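Local coordinates for type 3A cellulose-binding domain protein (Clostridium thermocellum, PDB 4B9P) that serves as the extracellular cellulose-binding, biomass-sensing module of a membrane-bound anti-sigma factor, probably helping to release its sigma factor when polysaccharide is bound, at residues L3-I7 with G33-I37; I27-N31 with L99-V105; L39-K43 with E89-N94; V53-T59 with I111-L117. All coordinates share one frame; numbering follows the deposited sequence.

Interaction 1: residues L3-I7 with G33-I37; sequences LLTKI and GNTPI
The flat L4 peptide carbonyl lies at the centre of this contact. The methyl T35 CG2 stands over one of its faces, 3.3 Å from L4 O, and G33 CA lies on the other side. N34 N comes in near the plane at the oxygen's end, 2.9 Å from L4 O and nearly along the C=O axis; T35 N adds a weak, bent bond to the same atom. Both segments belong to loops at one end of the beta-sandwich of this family 3 carbohydrate-binding module, the first leading into strand 7-13 and the second following strand 25-31. G33 suits its place because K6 N and L4 O crowd in where a beta-carbon would stand. A weak bond of 3.0 Å joins G33 N to K6 O. A water ties the chains together beside it, accepting from K6 N and donating to T35 O.

With chi1 of T35 at 68°, OG1 sits between the backbone N and the carbonyl carbon and faces T5, while CG2 also packs on L3 CB. The hydroxyls T5 OG1 and T35 OG1 are hydrogen-bonded at 2.7 Å; either could give the proton. Toward the interior the chemistry turns apolar. I7 and I37, whose branched side chains suit the buried strand starts and also touch strand 152-156, cross at about a right angle, with I7 CG2 pressed to within 3.5 Å of I37 CD1.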
loop_
_atom_site.group_PDB
_atom_site.type_symbol
_atom_site.label_atom_id
_atom_site.label_comp_id
_atom_site.label_asym_id
_atom_site.label_seq_id
_atom_site.Cartn_x
_atom_site.Cartn_y
_atom_site.Cartn_z
ATOM N N LEU A 3 27.694 0.377 7.933
ATOM C CA LEU A 3 26.438 -0.241 8.316
ATOM C C LEU A 3 25.402 0.173 7.286
ATOM O O LEU A 3 25.026 1.333 7.190
ATOM C CB LEU A 3 25.975 0.101 9.743
ATOM C CG LEU A 3 26.463 -0.711 10.964
ATOM C CD1 LEU A 3 25.671 -0.323 12.197
ATOM C CD2 LEU A 3 26.388 -2.230 10.781
ATOM N N LEU A 4 24.963 -0.804 6.510
ATOM C CA LEU A 4 24.064 -0.579 5.403
ATOM C C LEU A 4 22.586 -0.480 5.835
ATOM O O LEU A 4 22.112 -1.294 6.640
ATOM C CB LEU A 4 24.236 -1.776 4.478
ATOM C CG LEU A 4 23.593 -1.790 3.107
ATOM C CD1 LEU A 4 24.398 -0.913 2.158
ATOM C CD2 LEU A 4 23.572 -3.210 2.636
ATOM N N THR A 5 21.871 0.525 5.333
ATOM C CA THR A 5 20.412 0.552 5.464
ATOM C C THR A 5 19.821 -0.090 4.230
ATOM O O THR A 5 20.109 0.341 3.115
ATOM C CB THR A 5 19.878 1.997 5.618
ATOM O OG1 THR A 5 20.409 2.548 6.818
ATOM C CG2 THR A 5 18.364 2.023 5.711
ATOM N N LYS A 6 19.026 -1.144 4.421
ATOM C CA LYS A 6 18.491 -1.882 3.287
ATOM C C LYS A 6 17.180 -2.511 3.670
ATOM O O LYS A 6 16.996 -2.972 4.806
ATOM C CB LYS A 6 19.467 -2.974 2.829
ATOM C CG LYS A 6 19.157 -3.530 1.448
ATOM C CD LYS A 6 20.214 -4.545 1.037
ATOM C CE LYS A 6 19.811 -5.362 -0.192
ATOM N NZ LYS A 6 20.627 -6.616 -0.288
ATOM N N ILE A 7 16.241 -2.516 2.721
ATOM C CA ILE A 7 14.954 -3.142 2.930
ATOM C C ILE A 7 14.588 -4.020 1.731
ATOM O O ILE A 7 15.164 -3.865 0.639
ATOM C CB ILE A 7 13.836 -2.095 3.143
ATOM C CG1 ILE A 7 13.819 -1.074 2.008
ATOM C CG2 ILE A 7 14.009 -1.441 4.529
ATOM C CD1 ILE A 7 12.665 -0.132 2.044
ATOM N N GLY A 33 18.981 -4.927 5.944
ATOM C CA GLY A 33 20.267 -4.299 6.195
ATOM C C GLY A 33 20.781 -4.583 7.585
ATOM O O GLY A 33 20.392 -5.547 8.222
ATOM N N ASN A 34 21.676 -3.751 8.093
ATOM C CA ASN A 34 22.108 -3.952 9.474
ATOM C C ASN A 34 21.942 -2.695 10.322
ATOM O O ASN A 34 22.512 -2.597 11.398
ATOM C CB ASN A 34 23.500 -4.574 9.586
ATOM C CG ASN A 34 23.488 -6.085 9.356
ATOM O OD1 ASN A 34 22.790 -6.861 10.052
ATOM N ND2 ASN A 34 24.269 -6.515 8.383
ATOM N N THR A 35 21.094 -1.776 9.866
ATOM C CA THR A 35 20.766 -0.595 10.667
ATOM C C THR A 35 19.298 -0.666 11.089
ATOM O O THR A 35 18.463 -1.076 10.316
ATOM C CB THR A 35 20.961 0.708 9.872
ATOM O OG1 THR A 35 19.985 0.773 8.833
ATOM C CG2 THR A 35 22.357 0.750 9.271
ATOM N N PRO A 36 18.965 -0.234 12.302
ATOM C CA PRO A 36 17.553 -0.125 12.717
ATOM C C PRO A 36 16.902 0.992 11.919
ATOM O O PRO A 36 17.550 1.976 11.565
ATOM C CB PRO A 36 17.643 0.269 14.210
ATOM C CG PRO A 36 19.035 -0.190 14.607
ATOM C CD PRO A 36 19.893 0.083 13.391
ATOM N N ILE A 37 15.612 0.845 11.650
ATOM C CA ILE A 37 14.856 1.842 10.905
ATOM C C ILE A 37 13.702 2.325 11.784
ATOM O O ILE A 37 12.930 1.529 12.302
ATOM C CB ILE A 37 14.303 1.239 9.597
ATOM C CG1 ILE A 37 15.474 0.841 8.679
ATOM C CG2 ILE A 37 13.335 2.234 8.887
ATOM C CD1 ILE A 37 15.094 -0.067 7.528
HETATM O O HOH W 1 18.813 -1.612 7.412
#

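Interaction 2: residues I27-N31 with L99-V105; sequences IKLIN and LNPGEYV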
loop_
_atom_site.group_PDB
_atom_site.type_symbol
_atom_site.label_atom_id
_atom_site.label_comp_id
_atom_site.label_asym_id
_atom_site.label_seq_id
_atom_site.Cartn_x
_atom_site.Cartn_y
_atom_site.Cartn_z
ATOM N N ILE A 27 1.130 -6.266 2.115
ATOM C CA ILE A 27 2.506 -5.823 2.015
ATOM C C ILE A 27 3.305 -6.327 3.201
ATOM O O ILE A 27 2.811 -6.357 4.325
ATOM C CB ILE A 27 2.508 -4.279 1.943
ATOM C CG1 ILE A 27 1.827 -3.813 0.623
ATOM C CG2 ILE A 27 3.883 -3.719 2.033
ATOM C CD1 ILE A 27 1.437 -2.311 0.586
ATOM N N LYS A 28 4.550 -6.704 2.940
ATOM C CA LYS A 28 5.483 -7.120 3.976
ATOM C C LYS A 28 6.767 -6.323 3.757
ATOM O O LYS A 28 7.392 -6.444 2.686
ATOM C CB LYS A 28 5.718 -8.621 3.902
ATOM C CG LYS A 28 6.577 -9.215 4.963
ATOM C CD LYS A 28 6.534 -10.762 4.887
ATOM C CE LYS A 28 7.530 -11.394 5.811
ATOM N NZ LYS A 28 7.627 -12.879 5.689
ATOM N N LEU A 29 7.115 -5.495 4.725
ATOM C CA LEU A 29 8.330 -4.701 4.664
ATOM C C LEU A 29 9.359 -5.329 5.563
ATOM O O LEU A 29 9.103 -5.502 6.770
ATOM C CB LEU A 29 8.049 -3.309 5.195
ATOM C CG LEU A 29 9.220 -2.362 5.400
ATOM C CD1 LEU A 29 9.843 -1.998 4.068
ATOM C CD2 LEU A 29 8.785 -1.118 6.185
ATOM N N ILE A 30 10.497 -5.675 4.995
ATOM C CA ILE A 30 11.522 -6.420 5.721
ATOM C C ILE A 30 12.799 -5.615 5.810
ATOM O O ILE A 30 13.264 -5.069 4.810
ATOM C CB ILE A 30 11.851 -7.788 5.056
ATOM C CG1 ILE A 30 10.552 -8.573 4.834
ATOM C CG2 ILE A 30 12.862 -8.560 5.891
ATOM C CD1 ILE A 30 10.479 -9.191 3.463
ATOM N N ASN A 31 13.377 -5.542 7.006
ATOM C CA ASN A 31 14.656 -4.893 7.155
ATOM C C ASN A 31 15.751 -5.928 6.868
ATOM O O ASN A 31 15.990 -6.852 7.655
ATOM C CB ASN A 31 14.781 -4.331 8.569
ATOM C CG ASN A 31 16.054 -3.501 8.761
ATOM O OD1 ASN A 31 17.001 -3.635 7.969
ATOM N ND2 ASN A 31 16.085 -2.661 9.789
ATOM N N LEU A 99 12.161 -0.809 13.519
ATOM C CA LEU A 99 12.236 -2.071 12.813
ATOM C C LEU A 99 13.704 -2.450 12.774
ATOM O O LEU A 99 14.501 -1.854 12.043
ATOM C CB LEU A 99 11.670 -1.891 11.407
ATOM C CG LEU A 99 11.471 -3.216 10.687
ATOM C CD1 LEU A 99 10.373 -4.081 11.369
ATOM C CD2 LEU A 99 11.139 -2.963 9.229
ATOM N N ASN A 100 14.080 -3.432 13.584
ATOM C CA ASN A 100 15.463 -3.870 13.597
ATOM C C ASN A 100 15.806 -4.771 12.449
ATOM O O ASN A 100 14.923 -5.382 11.855
ATOM C CB ASN A 100 15.782 -4.551 14.924
ATOM C CG ASN A 100 15.917 -3.544 16.051
ATOM O OD1 ASN A 100 16.605 -2.531 15.910
ATOM N ND2 ASN A 100 15.208 -3.775 17.136
ATOM N N PRO A 101 17.112 -4.901 12.144
ATOM C CA PRO A 101 17.521 -5.835 11.085
ATOM C C PRO A 101 16.969 -7.250 11.331
ATOM O O PRO A 101 17.060 -7.783 12.431
ATOM C CB PRO A 101 19.059 -5.779 11.166
ATOM C CG PRO A 101 19.317 -4.378 11.621
ATOM C CD PRO A 101 18.243 -4.095 12.628
ATOM N N GLY A 102 16.383 -7.837 10.291
ATOM C CA GLY A 102 15.815 -9.166 10.375
ATOM C C GLY A 102 14.325 -9.157 10.732
ATOM O O GLY A 102 13.666 -10.198 10.680
ATOM N N GLU A 103 13.780 -8.005 11.111
ATOM C CA GLU A 103 12.374 -7.938 11.471
ATOM C C GLU A 103 11.559 -7.465 10.293
ATOM O O GLU A 103 12.090 -6.907 9.338
ATOM C CB GLU A 103 12.163 -7.010 12.674
ATOM C CG GLU A 103 12.864 -7.518 13.918
ATOM C CD GLU A 103 12.507 -6.723 15.155
ATOM O OE1 GLU A 103 12.258 -5.478 15.030
ATOM O OE2 GLU A 103 12.497 -7.351 16.244
ATOM N N TYR A 104 10.251 -7.674 10.387
ATOM C CA TYR A 104 9.359 -7.242 9.327
ATOM C C TYR A 104 8.052 -6.724 9.863
ATOM O O TYR A 104 7.645 -7.061 10.991
ATOM C CB TYR A 104 9.114 -8.386 8.317
ATOM C CG TYR A 104 8.209 -9.445 8.861
ATOM C CD1 TYR A 104 6.830 -9.367 8.706
ATOM C CD2 TYR A 104 8.730 -10.530 9.538
ATOM C CE1 TYR A 104 5.995 -10.326 9.220
ATOM C CE2 TYR A 104 7.909 -11.510 10.044
ATOM C CZ TYR A 104 6.543 -11.405 9.882
ATOM O OH TYR A 104 5.740 -12.394 10.389
ATOM N N VAL A 105 7.385 -5.923 9.042
ATOM C CA VAL A 105 5.998 -5.557 9.301
ATOM C C VAL A 105 5.149 -6.064 8.150
ATOM O O VAL A 105 5.517 -5.911 6.975
ATOM C CB VAL A 105 5.787 -4.021 9.458
ATOM C CG1 VAL A 105 4.280 -3.712 9.689
ATOM C CG2 VAL A 105 6.623 -3.514 10.602
#
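N31 and L99, both buried, form the close-fitting part of this contact with the turn that follows L99; K28 and Y104 make its looser, partly exposed side. The N31 backbone is gripped twice: N31 N points almost straight at E103 O (3.0 Å, 174° at the hydrogen), and G102 N reaches N31 O at 2.8 Å. Its side chain, with CG anti to the backbone N (chi1 -174°), extends across the turn. N31 ND2 bonds to L99 O at 2.9 Å, with that oxygen lying in the amide plane but the donor standing above the plane of the carbonyl. T35 O takes a further bond from ND2, and OD1 accepts from G33 N, so a buried asparagine has both ends of its amide used.

The type II beta turn runs from N100 to E103, with G102 at the positive phi that glycine readily adopts; its tip, G102 and E103, is exposed. Beyond it, strands 25-31 and 104-111, neighbours in one sheet of the module's beta-sandwich, pair antiparallel: L29 with V105 hydrogen-bonded, I30 with Y104 non-hydrogen-bonded. L29 and V105 turn inward, and L29 CD2 rests 4.3 Å from L99 CD2. On the partly exposed side the extended K28 lays CE over one face of the Y104 ring, 3.7 Å from its centroid, and NZ completes a cation-pi contact at 4.4 Å, almost on the ring normal.

Interaction 3: residues L39-K43 with E89-N94; sequences LSEVK and EIGFTN
L39 and F92 have similar first torsions (chi1 -77° and -61°), each CG lying anti to its carbonyl carbon; these turn the L39 chain and the F92 ring toward each other, so that L39 CD2 reaches the ring face. It stands over the centre of the F92 ring, 4.0 Å from the centroid and close to the normal, in a CH-pi contact. At the edge of the ring, in its plane, lies V42 O, while V42 CG1 packs on CE2. A large flat hydrocarbon suits this position because F92 points into the core, where V105 and I107 of the opposing sheet also touch it.

A 3-10 turn, 39-41, closed by V42 N bonding to L39 O, leads into strand 42-48, the antiparallel neighbour of strand 84-92 in the beta-sandwich. Where turn and strand join, a water links the two backbones: it lies 2.8 Å from S40 O and 2.7 Å from V42 O, with its protons within reach of both, and accepts from F92 N and K43 NZ.

K43 reaches that water by bending at chi2 (-63°) alongside G91, where a glycine fits because K43 NZ lies too close to where a beta-carbon would stand. K43 NZ is 4.4 Å from E89 OE2, beyond a salt bridge, and a second water spans them, 2.8 Å from K43 NZ and 2.7 Å from E89 OE2; the other carboxylate oxygen, OE1, is salt-bridged to R45.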
loop_
_atom_site.group_PDB
_atom_site.type_symbol
_atom_site.label_atom_id
_atom_site.label_comp_id
_atom_site.label_asym_id
_atom_site.label_seq_id
_atom_site.Cartn_x
_atom_site.Cartn_y
_atom_site.Cartn_z
ATOM N N LEU A 39 10.182 3.412 12.286
ATOM C CA LEU A 39 9.047 3.180 11.411
ATOM C C LEU A 39 8.309 4.463 11.056
ATOM O O LEU A 39 7.814 4.591 9.955
ATOM C CB LEU A 39 8.100 2.159 12.023
ATOM C CG LEU A 39 8.593 0.721 11.910
ATOM C CD1 LEU A 39 7.724 -0.126 12.784
ATOM C CD2 LEU A 39 8.529 0.226 10.450
ATOM N N SER A 40 8.217 5.420 11.977
ATOM C CA SER A 40 7.500 6.654 11.678
ATOM C C SER A 40 8.109 7.403 10.482
ATOM O O SER A 40 7.435 8.227 9.866
ATOM C CB SER A 40 7.430 7.562 12.902
ATOM O OG SER A 40 8.738 7.995 13.257
ATOM N N GLU A 41 9.386 7.149 10.181
ATOM C CA GLU A 41 10.059 7.750 9.019
ATOM C C GLU A 41 9.796 7.050 7.683
ATOM O O GLU A 41 10.256 7.534 6.649
ATOM C CB GLU A 41 11.564 7.800 9.270
ATOM C CG GLU A 41 11.937 8.759 10.420
ATOM C CD GLU A 41 11.572 10.213 10.063
ATOM O OE1 GLU A 41 12.205 10.781 9.146
ATOM O OE2 GLU A 41 10.624 10.779 10.665
ATOM N N VAL A 42 9.052 5.954 7.710
ATOM C CA VAL A 42 8.877 5.128 6.512
ATOM C C VAL A 42 7.513 5.395 5.895
ATOM O O VAL A 42 6.506 5.439 6.620
ATOM C CB VAL A 42 8.927 3.643 6.879
ATOM C CG1 VAL A 42 8.683 2.772 5.663
ATOM C CG2 VAL A 42 10.284 3.332 7.479
ATOM N N LYS A 43 7.474 5.575 4.580
ATOM C CA LYS A 43 6.213 5.679 3.831
ATOM C C LYS A 43 6.271 4.656 2.706
ATOM O O LYS A 43 7.315 4.443 2.075
ATOM C CB LYS A 43 6.065 7.071 3.228
ATOM C CG LYS A 43 6.056 8.205 4.236
ATOM C CD LYS A 43 4.883 8.142 5.192
ATOM C CE LYS A 43 4.939 9.306 6.186
ATOM N NZ LYS A 43 3.872 9.182 7.222
ATOM N N GLU A 89 -0.866 5.902 0.592
ATOM C CA GLU A 89 0.382 6.044 1.316
ATOM C C GLU A 89 0.192 5.446 2.703
ATOM O O GLU A 89 -0.624 5.934 3.500
ATOM C CB GLU A 89 0.775 7.513 1.447
ATOM C CG GLU A 89 2.113 7.651 2.112
ATOM C CD GLU A 89 2.672 9.041 2.035
ATOM O OE1 GLU A 89 3.228 9.402 0.987
ATOM O OE2 GLU A 89 2.587 9.757 3.040
ATOM N N ILE A 90 0.956 4.401 2.998
ATOM C CA ILE A 90 0.900 3.709 4.270
ATOM C C ILE A 90 2.094 4.186 5.071
ATOM O O ILE A 90 3.209 4.288 4.562
ATOM C CB ILE A 90 0.974 2.199 4.036
ATOM C CG1 ILE A 90 -0.302 1.730 3.368
ATOM C CG2 ILE A 90 1.182 1.445 5.373
ATOM C CD1 ILE A 90 -0.289 0.242 2.968
ATOM N N GLY A 91 1.850 4.543 6.314
ATOM C CA GLY A 91 2.906 4.986 7.191
ATOM C C GLY A 91 2.686 4.389 8.559
ATOM O O GLY A 91 1.877 3.460 8.741
ATOM N N PHE A 92 3.423 4.932 9.527
ATOM C CA PHE A 92 3.440 4.365 10.864
ATOM C C PHE A 92 3.367 5.496 11.857
ATOM O O PHE A 92 3.876 6.599 11.613
ATOM C CB PHE A 92 4.747 3.595 11.037
ATOM C CG PHE A 92 4.879 2.471 10.059
ATOM C CD1 PHE A 92 4.360 1.233 10.341
ATOM C CD2 PHE A 92 5.462 2.686 8.815
ATOM C CE1 PHE A 92 4.435 0.214 9.413
ATOM C CE2 PHE A 92 5.533 1.655 7.898
ATOM C CZ PHE A 92 5.018 0.446 8.199
ATOM N N THR A 93 2.781 5.239 13.018
ATOM C CA THR A 93 2.650 6.312 14.005
ATOM C C THR A 93 3.988 6.592 14.680
ATOM O O THR A 93 4.938 5.792 14.613
ATOM C CB THR A 93 1.640 5.962 15.067
ATOM O OG1 THR A 93 2.120 4.781 15.731
ATOM C CG2 THR A 93 0.251 5.747 14.458
ATOM N N ASN A 94 4.048 7.730 15.362
ATOM C CA ASN A 94 5.266 8.186 15.996
ATOM C C ASN A 94 5.732 7.150 17.017
ATOM O O ASN A 94 6.927 7.022 17.265
ATOM C CB ASN A 94 5.012 9.541 16.655
ATOM C CG ASN A 94 6.269 10.200 17.089
ATOM O OD1 ASN A 94 7.212 10.307 16.306
ATOM N ND2 ASN A 94 6.322 10.631 18.353
HETATM O O HOH W 2 5.294 6.988 8.505
HETATM O O HOH W 3 9.174 7.587 15.925
HETATM O O HOH W 4 1.635 9.346 5.513
#

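Interaction 4: residues V53-T59 with I111-L117; sequences VINEIYT and IGNSYAL
N113 OD1 is gripped from opposite faces of its amide plane by N55 ND2 at 3.1 Å and Y115 N at 3.0 Å. The second bond is an N-cap: N113 precedes the short, weakly bonded helix 114-117, and its oxygen satisfies an amide of the first turn. Asparagine suits this role doubly, since its ND2 can at the same time bond to N128 O. The N55 amide, turned 80° from that of N113, keeps N113 OD1 in its own plane and also reaches Y124 OH. N55 has a left-handed backbone conformation, which asparagine tolerates well, and its carbonyl O accepts S114 N at 2.8 Å. Nearby, the V53 side chain lies about 7 Å from the bound calcium ion.

Next to this cap the chains pair as antiparallel strands. I57 N bonds to G112 O at 2.9 Å and G112 N to I57 O at 3.2 Å, flanked by the non-hydrogen-bonded pairs E56-N113 and Y58-I111. At G112 the chain turns a corner, and a side chain there would run into L117 CD1. I57, on the exposed face, lays CG1 4.1 Å from L117 CD2, and CD1 against S114 CB. On the other face Y58 CD1 packs 3.8 Å from I111 CG1, and E56 OE2 accepts from Y131 and Y48.

The pairing thus joins outermost strand 56-63 to the end of strand 104-111, just before helix 114-117, with Y58 and I111 against V88 of the facing strand 84-92.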
loop_
_atom_site.group_PDB
_atom_site.type_symbol
_atom_site.label_atom_id
_atom_site.label_comp_id
_atom_site.label_asym_id
_atom_site.label_seq_id
_atom_site.Cartn_x
_atom_site.Cartn_y
_atom_site.Cartn_z
ATOM N N VAL A 53 -14.286 5.940 -8.974
ATOM C CA VAL A 53 -14.664 5.623 -7.618
ATOM C C VAL A 53 -14.587 6.857 -6.736
ATOM O O VAL A 53 -13.666 7.668 -6.875
ATOM C CB VAL A 53 -13.738 4.480 -7.085
ATOM C CG1 VAL A 53 -14.056 4.184 -5.625
ATOM C CG2 VAL A 53 -13.955 3.227 -7.953
ATOM N N ILE A 54 -15.576 7.019 -5.855
ATOM C CA ILE A 54 -15.649 8.155 -4.929
ATOM C C ILE A 54 -15.713 7.646 -3.479
ATOM O O ILE A 54 -15.844 6.436 -3.245
ATOM C CB ILE A 54 -16.860 9.058 -5.276
ATOM C CG1 ILE A 54 -18.186 8.291 -5.121
ATOM C CG2 ILE A 54 -16.656 9.691 -6.649
ATOM C CD1 ILE A 54 -19.427 9.196 -5.203
ATOM N N ASN A 55 -15.667 8.565 -2.509
ATOM C CA ASN A 55 -15.668 8.227 -1.072
ATOM C C ASN A 55 -14.516 7.296 -0.715
ATOM O O ASN A 55 -14.669 6.430 0.160
ATOM C CB ASN A 55 -16.968 7.555 -0.616
ATOM C CG ASN A 55 -18.215 8.281 -1.026
ATOM O OD1 ASN A 55 -18.301 9.513 -0.971
ATOM N ND2 ASN A 55 -19.242 7.516 -1.376
ATOM N N GLU A 56 -13.375 7.444 -1.372
ATOM C CA GLU A 56 -12.309 6.459 -1.151
ATOM C C GLU A 56 -11.725 6.604 0.251
ATOM O O GLU A 56 -11.307 7.686 0.631
ATOM C CB GLU A 56 -11.221 6.651 -2.167
ATOM C CG GLU A 56 -11.620 6.383 -3.592
ATOM C CD GLU A 56 -10.389 6.518 -4.463
ATOM O OE1 GLU A 56 -10.067 7.672 -4.866
ATOM O OE2 GLU A 56 -9.647 5.521 -4.665
ATOM N N ILE A 57 -11.653 5.493 0.988
ATOM C CA ILE A 57 -11.064 5.465 2.319
ATOM C C ILE A 57 -10.082 4.309 2.385
ATOM O O ILE A 57 -10.140 3.354 1.589
ATOM C CB ILE A 57 -12.152 5.327 3.427
ATOM C CG1 ILE A 57 -12.887 3.991 3.307
ATOM C CG2 ILE A 57 -13.097 6.548 3.419
ATOM C CD1 ILE A 57 -13.685 3.642 4.559
ATOM N N TYR A 58 -9.192 4.394 3.354
ATOM C CA TYR A 58 -8.231 3.361 3.652
ATOM C C TYR A 58 -8.591 2.731 4.995
ATOM O O TYR A 58 -8.898 3.450 5.964
ATOM C CB TYR A 58 -6.819 4.011 3.810
ATOM C CG TYR A 58 -5.806 3.026 4.342
ATOM C CD1 TYR A 58 -5.141 2.183 3.478
ATOM C CD2 TYR A 58 -5.599 2.877 5.722
ATOM C CE1 TYR A 58 -4.229 1.224 3.947
ATOM C CE2 TYR A 58 -4.707 1.946 6.205
ATOM C CZ TYR A 58 -4.062 1.098 5.322
ATOM O OH TYR A 58 -3.228 0.128 5.802
ATOM N N THR A 59 -8.486 1.407 5.088
ATOM C CA THR A 59 -8.509 0.786 6.378
ATOM C C THR A 59 -7.427 -0.298 6.463
ATOM O O THR A 59 -7.148 -0.997 5.487
ATOM C CB THR A 59 -9.892 0.250 6.748
ATOM O OG1 THR A 59 -9.915 -0.153 8.131
ATOM C CG2 THR A 59 -10.274 -0.885 5.862
ATOM N N ILE A 111 -9.026 -0.740 0.481
ATOM C CA ILE A 111 -9.232 0.633 0.029
ATOM C C ILE A 111 -10.413 0.637 -0.946
ATOM O O ILE A 111 -10.505 -0.187 -1.851
ATOM C CB ILE A 111 -7.974 1.200 -0.730
ATOM C CG1 ILE A 111 -6.748 1.197 0.216
ATOM C CG2 ILE A 111 -8.208 2.599 -1.293
ATOM C CD1 ILE A 111 -5.862 0.003 0.031
ATOM N N GLY A 112 -11.311 1.596 -0.758
ATOM C CA GLY A 112 -12.422 1.738 -1.683
ATOM C C GLY A 112 -13.446 2.709 -1.171
ATOM O O GLY A 112 -13.273 3.373 -0.132
ATOM N N ASN A 113 -14.551 2.806 -1.918
ATOM C CA ASN A 113 -15.675 3.656 -1.535
ATOM C C ASN A 113 -16.145 3.218 -0.139
ATOM O O ASN A 113 -16.375 2.021 0.089
ATOM C CB ASN A 113 -16.767 3.421 -2.601
ATOM C CG ASN A 113 -18.004 4.280 -2.436
ATOM O OD1 ASN A 113 -18.476 4.512 -1.341
ATOM N ND2 ASN A 113 -18.572 4.695 -3.552
ATOM N N SER A 114 -16.263 4.172 0.797
ATOM C CA SER A 114 -16.657 3.854 2.165
ATOM C C SER A 114 -17.923 2.990 2.229
ATOM O O SER A 114 -18.073 2.191 3.143
ATOM C CB SER A 114 -16.801 5.161 2.956
ATOM O OG SER A 114 -17.837 5.980 2.395
ATOM N N TYR A 115 -18.852 3.191 1.307
ATOM C CA TYR A 115 -20.108 2.434 1.297
ATOM C C TYR A 115 -19.909 1.001 0.816
ATOM O O TYR A 115 -20.703 0.126 1.130
ATOM C CB TYR A 115 -21.170 3.141 0.447
ATOM C CG TYR A 115 -21.719 4.395 1.076
ATOM C CD1 TYR A 115 -21.010 5.608 0.999
ATOM C CD2 TYR A 115 -22.938 4.366 1.748
ATOM C CE1 TYR A 115 -21.518 6.754 1.561
ATOM C CE2 TYR A 115 -23.429 5.518 2.310
ATOM C CZ TYR A 115 -22.731 6.711 2.213
ATOM O OH TYR A 115 -23.244 7.846 2.778
ATOM N N ALA A 116 -18.882 0.743 0.031
ATOM C CA ALA A 116 -18.561 -0.604 -0.400
ATOM C C ALA A 116 -17.816 -1.384 0.651
ATOM O O ALA A 116 -17.952 -2.591 0.727
ATOM C CB ALA A 116 -17.753 -0.556 -1.679
ATOM N N LEU A 117 -17.065 -0.694 1.493
ATOM C CA LEU A 117 -16.203 -1.396 2.429
ATOM C C LEU A 117 -16.994 -1.906 3.634
ATOM O O LEU A 117 -16.513 -2.716 4.417
ATOM C CB LEU A 117 -15.025 -0.526 2.833
ATOM C CG LEU A 117 -13.797 -0.777 1.932
ATOM C CD1 LEU A 117 -14.066 -0.553 0.444
ATOM C CD2 LEU A 117 -12.609 0.041 2.417
#

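Overall arrangement
Interactions 1 and 2 lie on one side of the chain's centre and interaction 4 on the other, with interaction 3 between, touching all three. Interactions 2 and 4 hold the same sheet, each pairing strand 104-111 with a different neighbour, so backbone bonds dominate both. Interaction 3 belongs to the facing sheet and relies on waters and an aromatic ring; across the core its V42, F92 and I90 pack on L29, V105 and I27 of interaction 2, and I90 also meets Y58 of interaction 4. The inward faces of these three are largely buried, their outer faces more exposed. Interaction 1 is a loop contact with much exposed surface, joined to interaction 2 by a probable hydrogen bond, I37 O to L99 N at 2.7 Å.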